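Local structure of M32 carboxypeptidase (Chitinophagaceae bacterium, 7A03) at residues 33-38 with 230-234; 100-105 with 145-150; 202-208 with 253-259. The protein probably acts as a metal-dependent carboxypeptidase of the M32 family, removing amino acids one at a time from the C-terminal end of peptides. One frame throughout, in Å; residues are numbered along the deposited sequence.

Interaction 1: 33-38 with 230-234. With CIT (citric acid), chain G.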
loop_
_atom_site.group_PDB
_atom_site.type_symbol
_atom_site.label_atom_id
_atom_site.label_comp_id
_atom_site.label_asym_id
_atom_site.label_seq_id
_atom_site.Cartn_x
_atom_site.Cartn_y
_atom_site.Cartn_z
ATOM N N TRP A 33 6.039 -14.288 7.996
ATOM C CA TRP A 33 5.843 -13.495 9.200
ATOM C C TRP A 33 6.910 -13.842 10.223
ATOM O O TRP A 33 7.559 -12.951 10.798
ATOM C CB TRP A 33 4.445 -13.758 9.763
ATOM C CG TRP A 33 4.248 -13.210 11.141
ATOM C CD1 TRP A 33 3.865 -11.945 11.473
ATOM C CD2 TRP A 33 4.443 -13.905 12.386
ATOM N NE1 TRP A 33 3.801 -11.803 12.841
ATOM C CE2 TRP A 33 4.142 -13.000 13.424
ATOM C CE3 TRP A 33 4.816 -15.213 12.723
ATOM C CZ2 TRP A 33 4.225 -13.351 14.781
ATOM C CZ3 TRP A 33 4.906 -15.556 14.065
ATOM C CH2 TRP A 33 4.604 -14.638 15.077
ATOM N N ASP A 34 7.155 -15.151 10.396
ATOM C CA ASP A 34 8.180 -15.573 11.337
ATOM C C ASP A 34 9.560 -15.131 10.868
ATOM O O ASP A 34 10.401 -14.728 11.681
ATOM C CB ASP A 34 8.097 -17.085 11.516
ATOM C CG ASP A 34 9.179 -17.614 12.417
ATOM O OD1 ASP A 34 9.051 -17.462 13.658
ATOM O OD2 ASP A 34 10.160 -18.160 11.862
ATOM N N GLN A 35 9.785 -15.160 9.551
ATOM C CA GLN A 35 11.035 -14.677 8.982
ATOM C C GLN A 35 11.312 -13.243 9.402
ATOM O O GLN A 35 12.466 -12.872 9.635
ATOM C CB GLN A 35 10.940 -14.779 7.463
ATOM C CG GLN A 35 12.153 -14.357 6.663
ATOM C CD GLN A 35 11.962 -14.741 5.196
ATOM O OE1 GLN A 35 11.007 -14.304 4.558
ATOM N NE2 GLN A 35 12.845 -15.581 4.672
ATOM N N GLU A 36 10.261 -12.421 9.496
ATOM C CA GLU A 36 10.449 -11.031 9.900
ATOM C C GLU A 36 10.468 -10.820 11.408
ATOM O O GLU A 36 10.883 -9.742 11.865
ATOM C CB GLU A 36 9.349 -10.140 9.303
ATOM C CG GLU A 36 9.360 -10.096 7.761
ATOM C CD GLU A 36 10.667 -9.565 7.207
ATOM O OE1 GLU A 36 11.183 -8.552 7.732
ATOM O OE2 GLU A 36 11.186 -10.164 6.244
ATOM N N THR A 37 10.001 -11.780 12.200
ATOM C CA THR A 37 9.816 -11.479 13.618
ATOM C C THR A 37 10.708 -12.294 14.539
ATOM O O THR A 37 11.323 -11.726 15.450
ATOM C CB THR A 37 8.358 -11.677 14.018
ATOM O OG1 THR A 37 7.932 -12.977 13.591
ATOM C CG2 THR A 37 7.481 -10.615 13.371
ATOM N N TYR A 38 10.765 -13.616 14.363
ATOM C CA TYR A 38 11.404 -14.484 15.345
ATOM C C TYR A 38 12.468 -15.407 14.779
ATOM O O TYR A 38 13.181 -16.043 15.568
ATOM C CB TYR A 38 10.353 -15.313 16.110
ATOM C CG TYR A 38 9.493 -14.406 16.975
ATOM C CD1 TYR A 38 10.028 -13.794 18.096
ATOM C CD2 TYR A 38 8.177 -14.120 16.637
ATOM C CE1 TYR A 38 9.274 -12.941 18.884
ATOM C CE2 TYR A 38 7.410 -13.276 17.412
ATOM C CZ TYR A 38 7.966 -12.686 18.533
ATOM O OH TYR A 38 7.220 -11.829 19.326
ATOM N N ARG A 230 -2.483 -9.946 16.635
ATOM C CA ARG A 230 -1.458 -9.604 17.607
ATOM C C ARG A 230 -0.472 -8.676 16.924
ATOM O O ARG A 230 -0.429 -8.587 15.687
ATOM C CB ARG A 230 -0.734 -10.863 18.134
ATOM C CG ARG A 230 -0.038 -11.685 17.047
ATOM C CD ARG A 230 0.900 -12.788 17.665
ATOM N NE ARG A 230 2.003 -12.168 18.396
ATOM C CZ ARG A 230 2.073 -12.093 19.724
ATOM N NH1 ARG A 230 1.134 -12.661 20.478
ATOM N NH2 ARG A 230 3.100 -11.476 20.282
ATOM N N GLN A 231 0.322 -7.993 17.738
ATOM C CA GLN A 231 1.375 -7.109 17.274
ATOM C C GLN A 231 2.727 -7.621 17.744
ATOM O O GLN A 231 2.862 -8.091 18.887
ATOM C CB GLN A 231 1.195 -5.666 17.783
ATOM C CG GLN A 231 2.286 -4.721 17.271
ATOM C CD GLN A 231 2.064 -3.267 17.657
ATOM O OE1 GLN A 231 2.319 -2.870 18.806
ATOM N NE2 GLN A 231 1.645 -2.458 16.697
ATOM N N ASP A 232 3.729 -7.472 16.881
ATOM C CA ASP A 232 5.112 -7.803 17.187
ATOM C C ASP A 232 6.002 -6.725 16.584
ATOM O O ASP A 232 5.542 -5.857 15.836
ATOM C CB ASP A 232 5.488 -9.201 16.655
ATOM C CG ASP A 232 4.693 -10.301 17.328
ATOM O OD1 ASP A 232 5.102 -10.717 18.441
ATOM O OD2 ASP A 232 3.643 -10.715 16.782
ATOM N N ILE A 233 7.265 -6.737 16.960
ATOM C CA ILE A 233 8.262 -5.820 16.403
ATOM C C ILE A 233 8.871 -6.432 15.149
ATOM O O ILE A 233 9.195 -7.628 15.113
ATOM C CB ILE A 233 9.362 -5.517 17.443
ATOM C CG1 ILE A 233 8.780 -4.829 18.676
ATOM C CG2 ILE A 233 10.471 -4.667 16.819
ATOM C CD1 ILE A 233 8.393 -3.360 18.452
ATOM N N SER A 234 9.036 -5.620 14.104
ATOM C CA SER A 234 9.817 -6.016 12.943
ATOM C C SER A 234 10.563 -4.804 12.395
ATOM O O SER A 234 10.333 -3.668 12.827
ATOM C CB SER A 234 8.943 -6.724 11.894
ATOM O OG SER A 234 8.272 -5.785 11.078
HETATM C C1 CIT G . 0.470 -8.238 21.583
HETATM O O1 CIT G . 1.708 -8.334 21.426
HETATM O O2 CIT G . -0.280 -8.368 20.589
HETATM C C2 CIT G . -0.097 -7.975 22.961
HETATM O O HOH W 1 2.734 -9.792 14.386
HETATM O O HOH W 2 9.709 -6.265 8.738
HETATM O O HOH W 3 9.782 -9.549 16.690
HETATM O O HOH W 4 7.945 -8.869 18.952
#
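A polar contact, carried by Asp232, joins the C-terminal end of helix 9-37 to strand 229-233, an outermost strand of the small mixed sheet. The hydroxyl of Tyr38, the first residue past the helix, donates to Asp232: OH to OD1 is 2.6 Å. It comes from above the carboxylate plane, and ring and carboxylate stand 84° apart. Arg230, two residues earlier on the strand, grips the same carboxylate side-on in a salt bridge. Its NE reaches Asp232 OD2 at 2.7 Å on the syn lone pair, and its NH2 reaches Asp232 OD1 at 2.8 Å, from the face opposite Tyr38. Asp232 OD2 also lies at the edge of the Trp33 ring, 3.4 Å from CZ2, and a water links it to Trp33 NE1. Thr37 OG1 sits over the centre of that indole; a chi1 of 52° sets it between the backbone N and the carbonyl carbon, where it bonds back to Trp33 O. Two more waters bridge to the strand, from Thr37 O to Ile233 O and from the Tyr38 hydroxyl to Ile233 N. Gln231 N donates to a citrate. With a guanidinium, a phenol and a water donating to it, the Asp232 carboxylate is probably charged.

Interaction 2: 100-105 with 145-150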
loop_
_atom_site.group_PDB
_atom_site.type_symbol
_atom_site.label_atom_id
_atom_site.label_comp_id
_atom_site.label_asym_id
_atom_site.label_seq_id
_atom_site.Cartn_x
_atom_site.Cartn_y
_atom_site.Cartn_z
ATOM N N LYS A 100 -1.256 -17.014 -20.442
ATOM C CA LYS A 100 -0.737 -16.175 -21.525
ATOM C C LYS A 100 0.786 -16.293 -21.703
ATOM O O LYS A 100 1.284 -16.107 -22.818
ATOM C CB LYS A 100 -1.146 -14.713 -21.317
ATOM C CG LYS A 100 -2.582 -14.413 -21.708
ATOM C CD LYS A 100 -3.009 -13.029 -21.223
ATOM C CE LYS A 100 -4.520 -12.848 -21.316
ATOM N NZ LYS A 100 -5.028 -11.868 -20.313
ATOM N N TYR A 101 1.539 -16.586 -20.643
ATOM C CA TYR A 101 3.000 -16.418 -20.689
ATOM C C TYR A 101 3.681 -17.637 -21.308
ATOM O O TYR A 101 3.416 -18.769 -20.885
ATOM C CB TYR A 101 3.568 -16.270 -19.292
ATOM C CG TYR A 101 3.312 -14.947 -18.623
ATOM C CD1 TYR A 101 2.044 -14.621 -18.167
ATOM C CD2 TYR A 101 4.345 -14.033 -18.415
ATOM C CE1 TYR A 101 1.805 -13.418 -17.537
ATOM C CE2 TYR A 101 4.114 -12.832 -17.781
ATOM C CZ TYR A 101 2.842 -12.528 -17.349
ATOM O OH TYR A 101 2.610 -11.331 -16.716
ATOM N N PRO A 102 4.609 -17.443 -22.240
ATOM C CA PRO A 102 5.466 -18.557 -22.668
ATOM C C PRO A 102 6.440 -18.914 -21.559
ATOM O O PRO A 102 6.911 -18.052 -20.812
ATOM C CB PRO A 102 6.218 -17.989 -23.880
ATOM C CG PRO A 102 5.541 -16.668 -24.204
ATOM C CD PRO A 102 4.959 -16.185 -22.919
ATOM N N ALA A 103 6.748 -20.213 -21.464
ATOM C CA ALA A 103 7.626 -20.702 -20.404
ATOM C C ALA A 103 8.997 -20.027 -20.445
ATOM O O ALA A 103 9.579 -19.725 -19.390
ATOM C CB ALA A 103 7.745 -22.230 -20.478
ATOM N N SER A 104 9.520 -19.768 -21.650
ATOM C CA SER A 104 10.832 -19.140 -21.774
ATOM C C SER A 104 10.837 -17.741 -21.170
ATOM O O SER A 104 11.799 -17.356 -20.494
ATOM C CB SER A 104 11.258 -19.090 -23.238
ATOM O OG SER A 104 10.334 -18.356 -24.013
ATOM N N LEU A 105 9.753 -16.984 -21.368
ATOM C CA LEU A 105 9.650 -15.653 -20.772
ATOM C C LEU A 105 9.579 -15.715 -19.248
ATOM O O LEU A 105 10.217 -14.912 -18.556
ATOM C CB LEU A 105 8.443 -14.907 -21.337
ATOM C CG LEU A 105 8.295 -13.488 -20.773
ATOM C CD1 LEU A 105 9.575 -12.681 -21.033
ATOM C CD2 LEU A 105 7.069 -12.796 -21.374
ATOM N N LYS A 145 8.574 -6.864 -23.314
ATOM C CA LYS A 145 8.066 -8.132 -23.851
ATOM C C LYS A 145 6.793 -8.567 -23.121
ATOM O O LYS A 145 5.809 -8.997 -23.747
ATOM C CB LYS A 145 9.139 -9.227 -23.758
ATOM C CG LYS A 145 10.096 -9.276 -24.931
ATOM C CD LYS A 145 9.452 -9.950 -26.144
ATOM C CE LYS A 145 10.400 -9.982 -27.343
ATOM N NZ LYS A 145 11.733 -10.557 -27.012
ATOM N N GLU A 146 6.789 -8.428 -21.795
ATOM C CA GLU A 146 5.628 -8.813 -21.004
ATOM C C GLU A 146 4.404 -7.980 -21.368
ATOM O O GLU A 146 3.278 -8.493 -21.375
ATOM C CB GLU A 146 5.954 -8.671 -19.518
ATOM C CG GLU A 146 4.920 -9.291 -18.585
ATOM C CD GLU A 146 5.343 -9.229 -17.147
ATOM O OE1 GLU A 146 6.293 -8.483 -16.829
ATOM O OE2 GLU A 146 4.730 -9.938 -16.327
ATOM N N THR A 147 4.589 -6.685 -21.642
ATOM C CA THR A 147 3.441 -5.892 -22.076
ATOM C C THR A 147 2.844 -6.461 -23.353
ATOM O O THR A 147 1.613 -6.520 -23.506
ATOM C CB THR A 147 3.778 -4.406 -22.265
ATOM O OG1 THR A 147 4.524 -4.203 -23.480
ATOM C CG2 THR A 147 4.541 -3.846 -21.080
ATOM N N THR A 148 3.700 -6.891 -24.287
ATOM C CA THR A 148 3.133 -7.475 -25.507
ATOM C C THR A 148 2.444 -8.816 -25.239
ATOM O O THR A 148 1.447 -9.141 -25.892
ATOM C CB THR A 148 4.166 -7.573 -26.633
ATOM O OG1 THR A 148 5.305 -8.317 -26.190
ATOM C CG2 THR A 148 4.613 -6.183 -27.065
ATOM N N VAL A 149 2.950 -9.596 -24.280
ATOM C CA VAL A 149 2.310 -10.868 -23.931
ATOM C C VAL A 149 0.956 -10.646 -23.251
ATOM O O VAL A 149 -0.017 -11.360 -23.524
ATOM C CB VAL A 149 3.262 -11.725 -23.075
ATOM C CG1 VAL A 149 2.500 -12.808 -22.306
ATOM C CG2 VAL A 149 4.349 -12.330 -23.943
ATOM N N LEU A 150 0.871 -9.664 -22.351
ATOM C CA LEU A 150 -0.368 -9.424 -21.615
ATOM C C LEU A 150 -1.429 -8.766 -22.483
ATOM O O LEU A 150 -2.626 -9.007 -22.281
ATOM C CB LEU A 150 -0.090 -8.550 -20.391
ATOM C CG LEU A 150 0.689 -9.198 -19.249
ATOM C CD1 LEU A 150 1.259 -8.125 -18.333
ATOM C CD2 LEU A 150 -0.242 -10.104 -18.481
#
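The ring of Tyr101 meets three side chains of helix 129-150, each in a different way. Glu146 lies at the ring edge, near the ring plane. The tyrosine hydroxyl donates to it, with OH to OE2 at 2.6 Å, and the bond uses the anti lone pair of OE2, the one facing away from the other oxygen. Ring and carboxylate planes are turned 72° apart. Glu146 reaches this place with an extended chain, its CG anti to the backbone N (chi1 -169°). Val149 comes over one face of the ring, where its CG1 lies 4.3 Å from Tyr101 CG. Leu150 approaches obliquely, its CD2 4.0 Å from Tyr101 CE1.

Val149 uses both of its branches. While CG1 also meets Lys100 O at 3.6 Å, CG2 turns to the start of helix 103-126. There it touches Pro102 CD at 4.0 Å. It also lies alongside Leu105, the two side chains pointing opposite ways, with Val149 CG2 3.8 Å from Leu105 CD2. Pro102 is the N-cap residue of helix 103-126. The contact therefore joins the short link between helices 82-100 and 103-126, with the first turn of the latter, to the last turns of helix 129-150. It is helix-end packing in a largely helical fold.

A phenylalanine at Tyr101 would keep the ring over Val149 but would probably leave Glu146 OE2 without this donor and Lys97 without its phenol partner. Lys97 bonds to the Tyr101 hydroxyl, and Lys143 forms a salt bridge with Glu146 OE1. The phenol thus lies between a lysine and a carboxylate, while a second lysine holds the other oxygen of that carboxylate. This setting is likely to favour the ionised form of Glu146 and to polarise the hydroxyl bond.

Interaction 3: 202-208 with 253-259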
loop_
_atom_site.group_PDB
_atom_site.type_symbol
_atom_site.label_atom_id
_atom_site.label_comp_id
_atom_site.label_asym_id
_atom_site.label_seq_id
_atom_site.Cartn_x
_atom_site.Cartn_y
_atom_site.Cartn_z
ATOM N N LEU A 202 9.377 16.345 19.431
ATOM C CA LEU A 202 9.132 15.006 18.905
ATOM C C LEU A 202 10.392 14.157 18.896
ATOM O O LEU A 202 10.297 12.931 18.781
ATOM C CB LEU A 202 8.548 15.067 17.494
ATOM C CG LEU A 202 7.133 15.610 17.327
ATOM C CD1 LEU A 202 6.774 15.576 15.849
ATOM C CD2 LEU A 202 6.120 14.815 18.129
ATOM N N HIS A 203 11.565 14.782 19.034
ATOM C CA HIS A 203 12.827 14.061 19.050
ATOM C C HIS A 203 13.435 13.981 20.445
ATOM O O HIS A 203 14.620 13.661 20.581
ATOM C CB HIS A 203 13.800 14.649 18.031
ATOM C CG HIS A 203 13.402 14.375 16.614
ATOM N ND1 HIS A 203 12.270 14.917 16.044
ATOM C CD2 HIS A 203 13.965 13.594 15.663
ATOM C CE1 HIS A 203 12.161 14.495 14.796
ATOM N NE2 HIS A 203 13.176 13.690 14.541
ATOM N N LEU A 204 12.643 14.253 21.480
ATOM C CA LEU A 204 13.047 13.970 22.855
ATOM C C LEU A 204 12.990 12.454 23.088
ATOM O O LEU A 204 12.766 11.655 22.171
ATOM C CB LEU A 204 12.171 14.746 23.836
ATOM C CG LEU A 204 12.276 16.269 23.801
ATOM C CD1 LEU A 204 11.186 16.948 24.639
ATOM C CD2 LEU A 204 13.666 16.683 24.267
ATOM N N HIS A 205 13.187 12.033 24.332
ATOM C CA HIS A 205 13.216 10.611 24.665
ATOM C C HIS A 205 11.822 10.152 25.067
ATOM O O HIS A 205 11.258 10.651 26.047
ATOM C CB HIS A 205 14.196 10.325 25.806
ATOM C CG HIS A 205 14.167 8.898 26.272
ATOM N ND1 HIS A 205 14.904 7.903 25.668
ATOM C CD2 HIS A 205 13.481 8.300 27.276
ATOM C CE1 HIS A 205 14.677 6.754 26.281
ATOM N NE2 HIS A 205 13.820 6.968 27.263
ATOM N N PHE A 206 11.286 9.172 24.340
ATOM C CA PHE A 206 9.950 8.637 24.591
ATOM C C PHE A 206 10.078 7.164 24.966
ATOM O O PHE A 206 10.364 6.324 24.106
ATOM C CB PHE A 206 9.045 8.837 23.372
ATOM C CG PHE A 206 8.637 10.269 23.151
ATOM C CD1 PHE A 206 9.483 11.147 22.496
ATOM C CD2 PHE A 206 7.407 10.736 23.604
ATOM C CE1 PHE A 206 9.114 12.476 22.292
ATOM C CE2 PHE A 206 7.013 12.063 23.391
ATOM C CZ PHE A 206 7.877 12.931 22.738
ATOM N N ASP A 207 9.851 6.867 26.250
ATOM C CA ASP A 207 10.041 5.523 26.798
ATOM C C ASP A 207 9.455 4.433 25.908
ATOM O O ASP A 207 8.287 4.488 25.511
ATOM C CB ASP A 207 9.416 5.450 28.198
ATOM C CG ASP A 207 9.566 4.077 28.837
ATOM O OD1 ASP A 207 10.671 3.781 29.327
ATOM O OD2 ASP A 207 8.581 3.298 28.862
ATOM N N ARG A 208 10.273 3.411 25.644
ATOM C CA ARG A 208 9.894 2.369 24.695
ATOM C C ARG A 208 8.673 1.589 25.166
ATOM O O ARG A 208 7.775 1.290 24.367
ATOM C CB ARG A 208 11.077 1.421 24.477
ATOM C CG ARG A 208 10.749 0.203 23.641
ATOM C CD ARG A 208 11.969 -0.673 23.452
ATOM N NE ARG A 208 11.777 -1.613 22.352
ATOM C CZ ARG A 208 12.127 -1.367 21.092
ATOM N NH1 ARG A 208 12.691 -0.209 20.774
ATOM N NH2 ARG A 208 11.914 -2.278 20.152
ATOM N N ILE A 253 9.786 0.824 17.071
ATOM C CA ILE A 253 9.817 1.905 18.044
ATOM C C ILE A 253 11.158 2.613 17.948
ATOM O O ILE A 253 12.207 1.961 17.966
ATOM C CB ILE A 253 9.595 1.370 19.467
ATOM C CG1 ILE A 253 8.210 0.755 19.596
ATOM C CG2 ILE A 253 9.776 2.501 20.499
ATOM C CD1 ILE A 253 8.065 -0.127 20.794
ATOM N N ASP A 254 11.122 3.948 17.861
ATOM C CA ASP A 254 12.305 4.796 17.995
ATOM C C ASP A 254 12.115 5.588 19.283
ATOM O O ASP A 254 11.200 6.414 19.371
ATOM C CB ASP A 254 12.462 5.734 16.795
ATOM C CG ASP A 254 13.803 6.447 16.778
ATOM O OD1 ASP A 254 14.377 6.658 17.864
ATOM O OD2 ASP A 254 14.292 6.798 15.679
ATOM N N GLU A 255 12.958 5.335 20.290
ATOM C CA GLU A 255 12.804 6.069 21.545
ATOM C C GLU A 255 13.130 7.551 21.422
ATOM O O GLU A 255 12.818 8.307 22.348
ATOM C CB GLU A 255 13.659 5.495 22.680
ATOM C CG GLU A 255 13.507 4.022 22.955
ATOM C CD GLU A 255 14.705 3.466 23.700
ATOM O OE1 GLU A 255 15.627 4.256 24.011
ATOM O OE2 GLU A 255 14.727 2.246 23.972
ATOM N N ASN A 256 13.756 7.984 20.330
ATOM C CA ASN A 256 14.079 9.394 20.131
ATOM C C ASN A 256 13.335 10.005 18.954
ATOM O O ASN A 256 13.770 11.024 18.408
ATOM C CB ASN A 256 15.585 9.592 19.968
ATOM C CG ASN A 256 16.368 8.997 21.118
ATOM O OD1 ASN A 256 16.222 9.413 22.268
ATOM N ND2 ASN A 256 17.195 8.008 20.815
ATOM N N ASP A 257 12.227 9.404 18.542
ATOM C CA ASP A 257 11.422 9.973 17.469
ATOM C C ASP A 257 9.996 9.472 17.654
ATOM O O ASP A 257 9.647 8.376 17.203
ATOM C CB ASP A 257 11.971 9.600 16.103
ATOM C CG ASP A 257 11.280 10.337 14.986
ATOM O OD1 ASP A 257 10.258 11.009 15.260
ATOM O OD2 ASP A 257 11.768 10.257 13.835
ATOM N N PHE A 258 9.177 10.293 18.302
ATOM C CA PHE A 258 7.799 9.923 18.549
ATOM C C PHE A 258 6.975 9.820 17.266
ATOM O O PHE A 258 5.918 9.181 17.276
ATOM C CB PHE A 258 7.161 10.931 19.517
ATOM C CG PHE A 258 5.807 10.520 19.998
ATOM C CD1 PHE A 258 5.664 9.472 20.901
ATOM C CD2 PHE A 258 4.666 11.161 19.544
ATOM C CE1 PHE A 258 4.401 9.087 21.342
ATOM C CE2 PHE A 258 3.404 10.780 19.987
ATOM C CZ PHE A 258 3.275 9.743 20.886
ATOM N N SER A 259 7.434 10.421 16.162
ATOM C CA SER A 259 6.677 10.387 14.907
ATOM C C SER A 259 6.552 8.982 14.331
ATOM O O SER A 259 5.675 8.727 13.498
ATOM C CB SER A 259 7.363 11.269 13.860
ATOM O OG SER A 259 7.496 12.601 14.317
HETATM O O HOH W 5 16.151 12.003 22.231
HETATM O O HOH W 6 11.750 -1.330 17.310
#
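The two segments run antiparallel through irregular backbone and come within 4.6 Å at the CA atoms of His203 and Asp257. Two backbone bonds tie them. Phe206 N donates to Glu255 O at 2.7 Å, in the carbonyl plane, and Phe258 N donates to Leu202 O at 2.9 Å. Between these bonds the chains are linked by CA-H...O contacts, such as Asn256 CA to Leu204 O at 3.3 Å. One water also bridges His203 O and Asn256 OD1.

Residues Asp254 to Asp257 form a type I beta turn. Asp254 OD1 accepts from Asn256 N, which makes an Asx turn. Asp257 then serves as the N-cap of helix 258-277, its OD1 accepting from Ser259 N. This helix carries an HExxH sequence, the zinc-binding motif of many metallopeptidases, although no metal is bound there in this structure. Asp207 likewise caps helix 208-222, so each segment holds the N-cap of a helix.

Phe258 CB sits over the centre of the Phe206 ring, 3.7 Å from its centroid, in a CH-pi contact. The rings themselves meet obliquely, their planes 31° apart. A chi1 of -171° swings the Phe258 ring away from its own N, and its edge meets Leu202 CD2. Outside the segments, Phe325 meets Phe206 edge-to-face, and Phe337 touches Leu202 and Phe258.

The His203 ring stacks on the Asp257 carboxylate, their planes 29° apart. The extended Arg208 lays its guanidinium face over Ile253. Arg208 CB packs 3.8 Å from Glu255 OE2, but the opposite charges stay beyond a salt bridge, with Arg208 NH1 4.5 Å from Glu255 OE2.

How the interactions relate
Interactions 1 and 3 are neighbours, with centres about 21 Å apart. They touch where Ile233 CD1 meets Ile253 CD1 at 4.0 Å, beside Arg208. Along the chain their segments alternate. Strand 229-233 of interaction 1 pairs in parallel with strand 247-251, which leads into segment 253-259. Helix 208-222 starts at Arg208 of interaction 3 and packs on Gln231 and Ile233 of interaction 1. Interaction 2 is remote, its centre about 36 Å from interaction 1 and about 49 Å from interaction 3. Nested within the loop that interaction 1 closes, it joins a helix-to-helix link and the start of helix 103-126 to the end of helix 129-150. The contacts thus lie in two separate regions of one M32 peptidase chain.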